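Local atomic coordinates of DTDP-4-dehydrorhamnose reductase, rfbD ortholog (Clostridium acetobutylicum, PDB entry 1VL0), a protein that probably catalyses the reduction of dTDP-6-deoxy-L-lyxo-4-hexulose to dTDP-L-rhamnose with a nicotinamide dinucleotide as cofactor. Residues Asn65-Cys70 / Lys95-Ala100; Glu107-Ser112 / Lys206-Lys211; Phe229-Phe234 / Val241-Cys246. All coordinates share one frame; numbering follows the deposited sequence.

Contact 1 of 3, residues Asn65-Cys70 / Lys95-Ala100; sequences NVVINC and KNLAAA. With NAI (1,4-dihydronicotinamide adenine dinucleotide), chain D.
Leu97 turns its CG away from its own carbonyl carbon (chi1 -64°) and then runs straight on, with CD1 opposite CA (chi2 171°), a course that carries CD1 to Asn69 and leaves CD2 as the branch nearer Val67. In Asn69 the CG lies opposite the backbone N (chi1 -179°), an arrangement that lays the flat amide across the end of the leucine. CD1 of Leu97 sits over one face of that amide, 3.6 Å from CG of Asn69 and only slightly farther from OD1, at 3.7 Å. The two side chains cross at about a right angle, and the contact is purely van der Waals. The polar rim of the amide is occupied elsewhere: OD1 of Asn69 is hydrogen-bonded to Thr18 OG1 and to Ala71 N, and ND2 to Gln110 OE1. These bonds pin the rotation of the amide, and a buried asparagine can thus turn the flat face of its amide to leucine while its polar atoms remain satisfied.

Two residues earlier, Val67 also points at the helix, more loosely, with its CG2 4.4 Å from CD2 of Leu97. The geometry is that of a beta-alpha-beta crossover in a Rossmann-type fold: strand 66-69 leads through helix 83-104 to the parallel neighbouring strand 107-113, and the helix packs on the sheet through Leu97. A branched aliphatic residue suits such a helix position because its two methyls can spread over Val67 and Asn69 together. Small Ala98 lets the same helix lie close to Ile108 and to helix 136-151. Just after the strand, Cys70 brings its carbonyl O within 3.6 Å of C5B of the bound dinucleotide, placing this strand end at the wall of the cofactor pocket.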
loop_
_atom_site.group_PDB
_atom_site.type_symbol
_atom_site.label_atom_id
_atom_site.label_comp_id
_atom_site.label_asym_id
_atom_site.label_seq_id
_atom_site.Cartn_x
_atom_site.Cartn_y
_atom_site.Cartn_z
ATOM N N ASN A 65 16.819 -18.572 -0.710
ATOM C CA ASN A 65 15.374 -18.786 -0.596
ATOM C C ASN A 65 14.720 -17.735 0.319
ATOM O O ASN A 65 13.522 -17.487 0.236
ATOM C CB ASN A 65 15.111 -20.165 -0.015
ATOM C CG ASN A 65 15.645 -21.230 -0.873
ATOM O OD1 ASN A 65 16.688 -21.822 -0.592
ATOM N ND2 ASN A 65 15.008 -21.393 -2.008
ATOM N N VAL A 66 15.525 -17.181 1.224
ATOM C CA VAL A 66 15.062 -16.200 2.238
ATOM C C VAL A 66 16.207 -15.273 2.454
ATOM O O VAL A 66 17.371 -15.721 2.463
ATOM C CB VAL A 66 14.790 -16.807 3.629
ATOM C CG1 VAL A 66 14.051 -15.756 4.528
ATOM C CG2 VAL A 66 14.020 -18.100 3.530
ATOM N N VAL A 67 15.896 -13.982 2.586
ATOM C CA VAL A 67 16.831 -13.020 3.094
ATOM C C VAL A 67 16.239 -12.509 4.387
ATOM O O VAL A 67 15.052 -12.166 4.462
ATOM C CB VAL A 67 17.156 -11.853 2.084
ATOM C CG1 VAL A 67 15.916 -11.110 1.626
ATOM C CG2 VAL A 67 18.170 -10.828 2.690
ATOM N N ILE A 68 17.071 -12.485 5.423
ATOM C CA ILE A 68 16.759 -11.838 6.671
ATOM C C ILE A 68 17.618 -10.603 6.809
ATOM O O ILE A 68 18.830 -10.682 6.925
ATOM C CB ILE A 68 16.985 -12.766 7.878
ATOM C CG1 ILE A 68 16.186 -14.044 7.698
ATOM C CG2 ILE A 68 16.492 -12.147 9.158
ATOM C CD1 ILE A 68 16.477 -15.136 8.714
ATOM N N ASN A 69 16.969 -9.444 6.851
ATOM C CA ASN A 69 17.734 -8.218 6.907
ATOM C C ASN A 69 17.849 -7.677 8.325
ATOM O O ASN A 69 16.873 -7.125 8.874
ATOM C CB ASN A 69 17.132 -7.148 6.027
ATOM C CG ASN A 69 17.937 -5.897 6.056
ATOM O OD1 ASN A 69 19.161 -5.958 6.185
ATOM N ND2 ASN A 69 17.293 -4.770 5.900
ATOM N N CYS A 70 19.051 -7.819 8.899
ATOM C CA CYS A 70 19.353 -7.334 10.249
ATOM C C CYS A 70 20.210 -6.083 10.222
ATOM O O CYS A 70 20.570 -5.565 11.264
ATOM C CB CYS A 70 20.069 -8.420 11.057
ATOM S SG CYS A 70 19.128 -9.961 11.133
ATOM N N LYS A 95 14.591 -1.938 0.271
ATOM C CA LYS A 95 14.076 -1.844 -1.100
ATOM C C LYS A 95 14.878 -2.733 -2.011
ATOM O O LYS A 95 14.302 -3.502 -2.775
ATOM C CB LYS A 95 14.185 -0.396 -1.640
ATOM C CG LYS A 95 13.946 -0.239 -3.169
ATOM C CD LYS A 95 14.380 1.117 -3.743
ATOM C CE LYS A 95 15.528 1.029 -4.758
ATOM N NZ LYS A 95 15.339 0.258 -5.991
ATOM N N ASN A 96 16.198 -2.579 -1.960
ATOM C CA ASN A 96 17.086 -3.328 -2.836
ATOM C C ASN A 96 16.959 -4.827 -2.593
ATOM O O ASN A 96 16.960 -5.642 -3.556
ATOM C CB ASN A 96 18.560 -2.884 -2.673
ATOM C CG ASN A 96 18.840 -1.475 -3.221
ATOM O OD1 ASN A 96 18.118 -0.979 -4.053
ATOM N ND2 ASN A 96 19.932 -0.861 -2.777
ATOM N N LEU A 97 16.881 -5.204 -1.323
ATOM C CA LEU A 97 16.818 -6.615 -0.947
ATOM C C LEU A 97 15.489 -7.255 -1.280
ATOM O O LEU A 97 15.423 -8.410 -1.729
ATOM C CB LEU A 97 17.104 -6.751 0.556
ATOM C CG LEU A 97 18.499 -6.330 1.038
ATOM C CD1 LEU A 97 18.518 -6.324 2.556
ATOM C CD2 LEU A 97 19.596 -7.280 0.527
ATOM N N ALA A 98 14.420 -6.503 -1.077
ATOM C CA ALA A 98 13.073 -6.976 -1.368
ATOM C C ALA A 98 12.862 -7.276 -2.853
ATOM O O ALA A 98 12.339 -8.362 -3.220
ATOM C CB ALA A 98 12.031 -5.988 -0.845
ATOM N N ALA A 99 13.316 -6.361 -3.713
ATOM C CA ALA A 99 13.188 -6.520 -5.151
ATOM C C ALA A 99 14.104 -7.608 -5.696
ATOM O O ALA A 99 13.688 -8.371 -6.562
ATOM C CB ALA A 99 13.519 -5.244 -5.849
ATOM N N ALA A 100 15.327 -7.654 -5.185
ATOM C CA ALA A 100 16.314 -8.655 -5.628
ATOM C C ALA A 100 15.805 -10.026 -5.213
ATOM O O ALA A 100 15.901 -10.959 -5.947
ATOM C CB ALA A 100 17.660 -8.361 -5.024
HETATM P PA NAI D . 23.319 -4.046 15.284
HETATM O O1A NAI D . 23.585 -2.567 15.294
HETATM O O2A NAI D . 23.850 -4.775 16.494
HETATM O O5B NAI D . 23.856 -4.599 13.877
HETATM C C5B NAI D . 23.418 -3.941 12.704
HETATM C C4B NAI D . 24.321 -4.275 11.524
HETATM O O4B NAI D . 24.101 -3.336 10.473
HETATM C C3B NAI D . 25.821 -4.187 11.794
HETATM O O3B NAI D . 26.414 -5.470 11.725
HETATM C C2B NAI D . 26.305 -3.253 10.674
HETATM O O2B NAI D . 27.648 -3.452 10.252
HETATM C C1B NAI D . 25.220 -3.530 9.629
HETATM N N9A NAI D . 25.198 -2.711 8.403
HETATM C C8A NAI D . 25.286 -1.347 8.363
HETATM N N7A NAI D . 25.262 -0.959 7.072
HETATM C C5A NAI D . 25.182 -2.042 6.265
HETATM C C6A NAI D . 25.135 -2.173 4.876
HETATM N N6A NAI D . 25.190 -1.111 4.086
HETATM N N1A NAI D . 25.046 -3.429 4.321
HETATM C C2A NAI D . 24.993 -4.555 5.149
HETATM N N3A NAI D . 25.070 -4.433 6.514
HETATM C C4A NAI D . 25.147 -3.181 7.087
HETATM O O3 NAI D . 21.742 -4.263 15.086
HETATM P PN NAI D . 20.719 -5.010 16.095
HETATM O O1N NAI D . 20.704 -6.464 15.845
HETATM O O2N NAI D . 20.833 -4.370 17.425
HETATM O O5D NAI D . 19.339 -4.569 15.373
HETATM C C5D NAI D . 18.691 -5.500 14.516
HETATM C C4D NAI D . 17.428 -4.884 13.974
HETATM O O4D NAI D . 16.531 -4.497 15.038
HETATM C C3D NAI D . 17.700 -3.640 13.130
HETATM O O3D NAI D . 16.976 -3.845 11.949
HETATM C C2D NAI D . 17.156 -2.466 13.944
HETATM O O2D NAI D . 16.626 -1.355 13.228
HETATM C C1D NAI D . 16.067 -3.176 14.756
HETATM N N1N NAI D . 15.773 -2.535 16.036
HETATM C C2N NAI D . 16.696 -2.628 17.054
HETATM C C3N NAI D . 16.386 -2.033 18.275
HETATM C C7N NAI D . 17.464 -1.794 19.290
HETATM O O7N NAI D . 17.060 -1.484 20.597
HETATM N N7N NAI D . 18.755 -1.878 18.945
HETATM C C4N NAI D . 15.162 -1.370 18.442
HETATM C C5N NAI D . 14.238 -1.284 17.401
HETATM C C6N NAI D . 14.585 -1.885 16.195
#

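Contact 2 of 3, residues Glu107-Ser112 / Lys206-Lys211; sequences EIVQIS and KVIDEK. With NAI (1,4-dihydronicotinamide adenine dinucleotide), chain D.
Glu107, Ile208 and Val109 form the body of this contact, where strand 107-113 meets the last turn of helix 197-210 in a helix-on-sheet layer of the Rossmann-type fold. Glu107 reaches out with its chain extended past CG, and its carboxylate lies beside the helix end: OE1 is 4.1 Å from CG2 of Ile208. Val109, two residues on and on the same face of the strand, gives CG2 to the other branch of that isoleucine, equally near, at 3.8 Å, to its CG1 and CD1. Ile208 suits the place because its branches diverge from CB, CG2 facing the acid and the longer one crossing the valine at about a right angle; it also packs on Val66 and Ile68 of the adjacent strand. Farther along, Ile111 lies against the cofactor ribose, its CG2 3.4 Å from O4D.

Toward solvent the helix closes with a Schellman motif at Lys211. The lysine chain bends at its last torsion (chi4 -62°) and its end comes near the carboxylate, but the salt bridge is long, 3.7 Å from NZ of Lys211 to OE2 of Glu107. A water does the closer work: it donates to OE1 of Glu107 at 2.6 Å and to the carbonyl O of Ile208 at 2.8 Å, and accepts from Lys211 NZ. OE2 of Glu107 has its main partner in Tyr156 OH.

With these partners the buried carboxylate is probably kept charged, and the donating water bridges two acceptors, acid and helix-end carbonyl, that would probably repel each other if brought together.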
loop_
_atom_site.group_PDB
_atom_site.type_symbol
_atom_site.label_atom_id
_atom_site.label_comp_id
_atom_site.label_asym_id
_atom_site.label_seq_id
_atom_site.Cartn_x
_atom_site.Cartn_y
_atom_site.Cartn_z
ATOM N N GLU A 107 11.811 -15.050 -0.217
ATOM C CA GLU A 107 11.039 -14.369 0.865
ATOM C C GLU A 107 11.962 -13.366 1.487
ATOM O O GLU A 107 13.166 -13.497 1.391
ATOM C CB GLU A 107 10.673 -15.377 1.960
ATOM C CG GLU A 107 9.858 -16.593 1.512
ATOM C CD GLU A 107 9.576 -17.528 2.679
ATOM O OE1 GLU A 107 10.504 -18.237 3.092
ATOM O OE2 GLU A 107 8.453 -17.532 3.217
ATOM N N ILE A 108 11.411 -12.346 2.108
ATOM C CA ILE A 108 12.223 -11.403 2.798
ATOM C C ILE A 108 11.681 -11.157 4.200
ATOM O O ILE A 108 10.481 -10.893 4.374
ATOM C CB ILE A 108 12.392 -10.062 2.008
ATOM C CG1 ILE A 108 13.148 -9.052 2.880
ATOM C CG2 ILE A 108 11.049 -9.442 1.573
ATOM C CD1 ILE A 108 13.726 -7.927 2.186
ATOM N N VAL A 109 12.566 -11.254 5.206
ATOM C CA VAL A 109 12.247 -10.788 6.546
ATOM C C VAL A 109 12.950 -9.461 6.716
ATOM O O VAL A 109 14.134 -9.333 6.511
ATOM C CB VAL A 109 12.702 -11.716 7.676
ATOM C CG1 VAL A 109 12.364 -11.163 9.020
ATOM C CG2 VAL A 109 12.051 -13.089 7.549
ATOM N N GLN A 110 12.181 -8.470 7.121
ATOM C CA GLN A 110 12.701 -7.118 7.418
ATOM C C GLN A 110 12.435 -6.770 8.899
ATOM O O GLN A 110 11.283 -6.729 9.360
ATOM C CB GLN A 110 11.968 -6.128 6.546
ATOM C CG GLN A 110 12.119 -4.649 6.941
ATOM C CD GLN A 110 13.540 -4.165 6.814
ATOM O OE1 GLN A 110 14.398 -4.817 6.190
ATOM N NE2 GLN A 110 13.798 -3.008 7.393
ATOM N N ILE A 111 13.501 -6.517 9.623
ATOM C CA ILE A 111 13.371 -6.202 11.003
ATOM C C ILE A 111 13.180 -4.681 11.146
ATOM O O ILE A 111 13.919 -3.881 10.542
ATOM C CB ILE A 111 14.615 -6.679 11.825
ATOM C CG1 ILE A 111 14.967 -8.147 11.538
ATOM C CG2 ILE A 111 14.322 -6.454 13.326
ATOM C CD1 ILE A 111 14.011 -9.185 12.061
ATOM N N SER A 112 12.196 -4.296 11.944
ATOM C CA SER A 112 11.834 -2.915 12.090
ATOM C C SER A 112 11.677 -2.555 13.588
ATOM O O SER A 112 12.159 -3.276 14.479
ATOM C CB SER A 112 10.530 -2.617 11.309
ATOM O OG SER A 112 10.289 -1.207 11.122
ATOM N N LYS A 206 10.369 -18.969 13.443
ATOM C CA LYS A 206 9.019 -19.553 13.510
ATOM C C LYS A 206 8.105 -19.106 12.332
ATOM O O LYS A 206 7.488 -19.938 11.659
ATOM C CB LYS A 206 8.346 -19.141 14.832
ATOM C CG LYS A 206 6.885 -19.609 15.070
ATOM C CD LYS A 206 6.246 -18.828 16.316
ATOM C CE LYS A 206 4.735 -19.172 16.624
ATOM N NZ LYS A 206 4.541 -20.707 16.573
ATOM N N VAL A 207 7.967 -17.800 12.129
ATOM C CA VAL A 207 7.086 -17.313 11.068
ATOM C C VAL A 207 7.559 -17.769 9.694
ATOM O O VAL A 207 6.744 -18.082 8.843
ATOM C CB VAL A 207 6.825 -15.803 11.094
ATOM C CG1 VAL A 207 6.112 -15.424 12.414
ATOM C CG2 VAL A 207 8.091 -14.987 10.919
ATOM N N ILE A 208 8.856 -17.782 9.455
ATOM C CA ILE A 208 9.384 -18.337 8.184
ATOM C C ILE A 208 8.963 -19.780 7.989
ATOM O O ILE A 208 8.548 -20.216 6.920
ATOM C CB ILE A 208 10.932 -18.251 8.136
ATOM C CG1 ILE A 208 11.394 -16.791 8.064
ATOM C CG2 ILE A 208 11.527 -19.005 6.973
ATOM C CD1 ILE A 208 12.946 -16.706 8.281
ATOM N N ASP A 209 9.134 -20.546 9.029
ATOM C CA ASP A 209 8.798 -21.944 9.007
ATOM C C ASP A 209 7.329 -22.180 8.654
ATOM O O ASP A 209 7.006 -23.118 7.966
ATOM C CB ASP A 209 9.052 -22.492 10.399
ATOM C CG ASP A 209 9.558 -23.869 10.379
ATOM O OD1 ASP A 209 8.753 -24.802 10.117
ATOM O OD2 ASP A 209 10.760 -24.100 10.650
ATOM N N GLU A 210 6.438 -21.334 9.193
ATOM C CA GLU A 210 4.990 -21.427 8.986
ATOM C C GLU A 210 4.492 -20.812 7.678
ATOM O O GLU A 210 3.328 -20.997 7.314
ATOM C CB GLU A 210 4.263 -20.705 10.150
ATOM C CG GLU A 210 4.550 -21.353 11.500
ATOM C CD GLU A 210 4.111 -20.546 12.689
ATOM O OE1 GLU A 210 3.806 -19.331 12.561
ATOM O OE2 GLU A 210 4.107 -21.150 13.781
ATOM N N LYS A 211 5.352 -20.040 7.024
ATOM C CA LYS A 211 4.953 -19.083 5.963
ATOM C C LYS A 211 3.813 -18.151 6.392
ATOM O O LYS A 211 2.843 -17.937 5.671
ATOM C CB LYS A 211 4.667 -19.837 4.682
ATOM C CG LYS A 211 5.958 -20.440 4.124
ATOM C CD LYS A 211 5.815 -20.805 2.675
ATOM C CE LYS A 211 6.939 -21.715 2.188
ATOM N NZ LYS A 211 8.276 -21.105 2.279
HETATM P PA NAI D . 23.319 -4.046 15.284
HETATM O O1A NAI D . 23.585 -2.567 15.294
HETATM O O2A NAI D . 23.850 -4.775 16.494
HETATM O O5B NAI D . 23.856 -4.599 13.877
HETATM C C5B NAI D . 23.418 -3.941 12.704
HETATM C C4B NAI D . 24.321 -4.275 11.524
HETATM O O4B NAI D . 24.101 -3.336 10.473
HETATM C C3B NAI D . 25.821 -4.187 11.794
HETATM O O3B NAI D . 26.414 -5.470 11.725
HETATM C C2B NAI D . 26.305 -3.253 10.674
HETATM O O2B NAI D . 27.648 -3.452 10.252
HETATM C C1B NAI D . 25.220 -3.530 9.629
HETATM N N9A NAI D . 25.198 -2.711 8.403
HETATM C C8A NAI D . 25.286 -1.347 8.363
HETATM N N7A NAI D . 25.262 -0.959 7.072
HETATM C C5A NAI D . 25.182 -2.042 6.265
HETATM C C6A NAI D . 25.135 -2.173 4.876
HETATM N N6A NAI D . 25.190 -1.111 4.086
HETATM N N1A NAI D . 25.046 -3.429 4.321
HETATM C C2A NAI D . 24.993 -4.555 5.149
HETATM N N3A NAI D . 25.070 -4.433 6.514
HETATM C C4A NAI D . 25.147 -3.181 7.087
HETATM O O3 NAI D . 21.742 -4.263 15.086
HETATM P PN NAI D . 20.719 -5.010 16.095
HETATM O O1N NAI D . 20.704 -6.464 15.845
HETATM O O2N NAI D . 20.833 -4.370 17.425
HETATM O O5D NAI D . 19.339 -4.569 15.373
HETATM C C5D NAI D . 18.691 -5.500 14.516
HETATM C C4D NAI D . 17.428 -4.884 13.974
HETATM O O4D NAI D . 16.531 -4.497 15.038
HETATM C C3D NAI D . 17.700 -3.640 13.130
HETATM O O3D NAI D . 16.976 -3.845 11.949
HETATM C C2D NAI D . 17.156 -2.466 13.944
HETATM O O2D NAI D . 16.626 -1.355 13.228
HETATM C C1D NAI D . 16.067 -3.176 14.756
HETATM N N1N NAI D . 15.773 -2.535 16.036
HETATM C C2N NAI D . 16.696 -2.628 17.054
HETATM C C3N NAI D . 16.386 -2.033 18.275
HETATM C C7N NAI D . 17.464 -1.794 19.290
HETATM O O7N NAI D . 17.060 -1.484 20.597
HETATM N N7N NAI D . 18.755 -1.878 18.945
HETATM C C4N NAI D . 15.162 -1.370 18.442
HETATM C C5N NAI D . 14.238 -1.284 17.401
HETATM C C6N NAI D . 14.585 -1.885 16.195
HETATM O O HOH W 1 9.589 -20.370 4.327
#

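Contact 3 of 3, residues Phe229-Phe234 / Val241-Cys246; sequences FAVEIF and VKVTPC
Val241 sets its CG1 methyl over the face of Phe234, 3.3 Å from the ring centroid and only 12° off the ring normal. This is a close CH-pi contact. It depends on a valine rotamer that puts CG1 between the backbone N and the carbonyl carbon (chi1 54°), directing that methyl at the ring. CG of Phe234 lies opposite its own carbonyl carbon, and the ring leans off the helix toward the strand, its CD2 just 3.3 Å from the same methyl.

Lys242 points its CB away from the helix, as expected one step along a strand, and its backbone pairs with Asp182 and Leu184. Val243 faces inward again. Its CG2 comes to the ring at the edge, near the ring plane, 3.5 Å from CD2 of Phe234, so the phenylalanine has one valine over a face and the next at its rim.

Helix 226-237 is followed by strand 242-246 running antiparallel to it, the axes of their short segments 9.2 Å apart at closest approach, and the helix packs on the two-stranded parallel sheet that this strand forms with strand 183-187. Small and beta-branched residues suit this interface: Ala230, with nothing beyond CB, lets CG1 of Val243 come to 4.4 Å, while CG2 of Val231 lies 4.2 Å from CB of Val243 at the margin. Helix 170-180 extends the apolar layer, its Met174 packing on both Ala230 and Phe234.

Thr244, like Lys242, starts its side chain away from the helix, and its backbone pairs with Leu184 and Val186. Pro245 then rests against Tyr227 in the first turn of the helix.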
loop_
_atom_site.group_PDB
_atom_site.type_symbol
_atom_site.label_atom_id
_atom_site.label_comp_id
_atom_site.label_asym_id
_atom_site.label_seq_id
_atom_site.Cartn_x
_atom_site.Cartn_y
_atom_site.Cartn_z
ATOM N N PHE A 229 14.178 -1.309 34.227
ATOM C CA PHE A 229 15.108 -2.206 33.494
ATOM C C PHE A 229 16.467 -2.173 34.221
ATOM O O PHE A 229 17.011 -3.227 34.577
ATOM C CB PHE A 229 15.168 -1.710 32.064
ATOM C CG PHE A 229 15.892 -2.591 31.083
ATOM C CD1 PHE A 229 16.423 -3.840 31.412
ATOM C CD2 PHE A 229 16.026 -2.154 29.775
ATOM C CE1 PHE A 229 17.082 -4.621 30.448
ATOM C CE2 PHE A 229 16.677 -2.948 28.826
ATOM C CZ PHE A 229 17.218 -4.169 29.176
ATOM N N ALA A 230 16.958 -0.963 34.515
ATOM C CA ALA A 230 18.234 -0.769 35.220
ATOM C C ALA A 230 18.207 -1.408 36.616
ATOM O O ALA A 230 19.129 -2.125 37.005
ATOM C CB ALA A 230 18.562 0.706 35.314
ATOM N N VAL A 231 17.139 -1.163 37.365
ATOM C CA VAL A 231 16.997 -1.704 38.702
ATOM C C VAL A 231 17.052 -3.236 38.681
ATOM O O VAL A 231 17.683 -3.861 39.543
ATOM C CB VAL A 231 15.670 -1.189 39.351
ATOM C CG1 VAL A 231 15.358 -1.920 40.666
ATOM C CG2 VAL A 231 15.810 0.278 39.644
ATOM N N GLU A 232 16.425 -3.856 37.694
ATOM C CA GLU A 232 16.470 -5.308 37.600
ATOM C C GLU A 232 17.850 -5.787 37.195
ATOM O O GLU A 232 18.306 -6.780 37.725
ATOM C CB GLU A 232 15.400 -5.823 36.662
ATOM C CG GLU A 232 15.349 -7.339 36.467
ATOM C CD GLU A 232 14.814 -8.108 37.668
ATOM O OE1 GLU A 232 14.469 -7.509 38.711
ATOM O OE2 GLU A 232 14.719 -9.336 37.540
ATOM N N ILE A 233 18.507 -5.085 36.278
ATOM C CA ILE A 233 19.893 -5.432 35.871
ATOM C C ILE A 233 20.822 -5.489 37.097
ATOM O O ILE A 233 21.601 -6.448 37.271
ATOM C CB ILE A 233 20.449 -4.413 34.855
ATOM C CG1 ILE A 233 19.763 -4.572 33.468
ATOM C CG2 ILE A 233 21.945 -4.584 34.667
ATOM C CD1 ILE A 233 19.881 -3.355 32.555
ATOM N N PHE A 234 20.745 -4.454 37.940
ATOM C CA PHE A 234 21.605 -4.372 39.127
ATOM C C PHE A 234 21.203 -5.370 40.247
ATOM O O PHE A 234 22.071 -5.956 40.913
ATOM C CB PHE A 234 21.656 -2.924 39.638
ATOM C CG PHE A 234 22.263 -1.962 38.644
ATOM C CD1 PHE A 234 23.459 -2.275 37.987
ATOM C CD2 PHE A 234 21.634 -0.753 38.357
ATOM C CE1 PHE A 234 24.013 -1.391 37.076
ATOM C CE2 PHE A 234 22.192 0.162 37.444
ATOM C CZ PHE A 234 23.384 -0.159 36.801
ATOM N N VAL A 241 24.674 -0.017 43.347
ATOM C CA VAL A 241 24.569 1.301 42.769
ATOM C C VAL A 241 23.166 1.763 43.110
ATOM O O VAL A 241 22.236 0.973 43.108
ATOM C CB VAL A 241 24.843 1.266 41.219
ATOM C CG1 VAL A 241 23.939 0.260 40.516
ATOM C CG2 VAL A 241 24.718 2.636 40.581
ATOM N N LYS A 242 23.023 3.026 43.465
ATOM C CA LYS A 242 21.710 3.602 43.715
ATOM C C LYS A 242 21.180 4.197 42.412
ATOM O O LYS A 242 21.775 5.136 41.876
ATOM C CB LYS A 242 21.835 4.695 44.792
ATOM C CG LYS A 242 20.512 5.297 45.276
ATOM N N VAL A 243 20.067 3.669 41.910
ATOM C CA VAL A 243 19.452 4.206 40.718
ATOM C C VAL A 243 18.345 5.133 41.155
ATOM O O VAL A 243 17.557 4.794 42.024
ATOM C CB VAL A 243 18.902 3.120 39.785
ATOM C CG1 VAL A 243 18.513 3.726 38.454
ATOM C CG2 VAL A 243 19.942 2.036 39.553
ATOM N N THR A 244 18.318 6.310 40.539
ATOM C CA THR A 244 17.319 7.345 40.776
ATOM C C THR A 244 16.489 7.508 39.500
ATOM O O THR A 244 17.045 7.638 38.404
ATOM C CB THR A 244 18.032 8.671 41.128
ATOM O OG1 THR A 244 18.568 8.584 42.445
ATOM C CG2 THR A 244 17.081 9.815 41.265
ATOM N N PRO A 245 15.161 7.507 39.628
ATOM C CA PRO A 245 14.305 7.737 38.471
ATOM C C PRO A 245 14.333 9.201 38.086
ATOM O O PRO A 245 14.288 10.072 38.953
ATOM C CB PRO A 245 12.907 7.319 38.958
ATOM C CG PRO A 245 12.959 7.374 40.443
ATOM C CD PRO A 245 14.388 7.308 40.867
ATOM N N CYS A 246 14.427 9.486 36.797
ATOM C CA CYS A 246 14.344 10.875 36.342
ATOM C C CYS A 246 13.388 11.015 35.154
ATOM O O CYS A 246 12.738 10.048 34.738
ATOM C CB CYS A 246 15.734 11.403 36.000
ATOM S SG CYS A 246 16.432 10.685 34.510
#

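Overall arrangement
Contacts 1 and 2 are buried and share one sheet: strands 66-69 and 107-113 are neighbours, joined by probable backbone bonds between Val67 and Val109 and between Asn69 and Val109, and helices 83-104 and 197-210 lie against opposite faces. Both contacts touch the bound dinucleotide, contact 1 through Cys70 just after its strand. Contact 3 lies on the other side of the chain's centre, about 39 Å from contact 1 and 35 Å from contact 2 between centres, and is only partly buried, on a separate small sheet away from the cofactor. The chemistry differs accordingly: a pinned amide against leucine in contact 1, a water-bridged acid beside aliphatic packing in contact 2, and purely apolar valine-aromatic packing in contact 3.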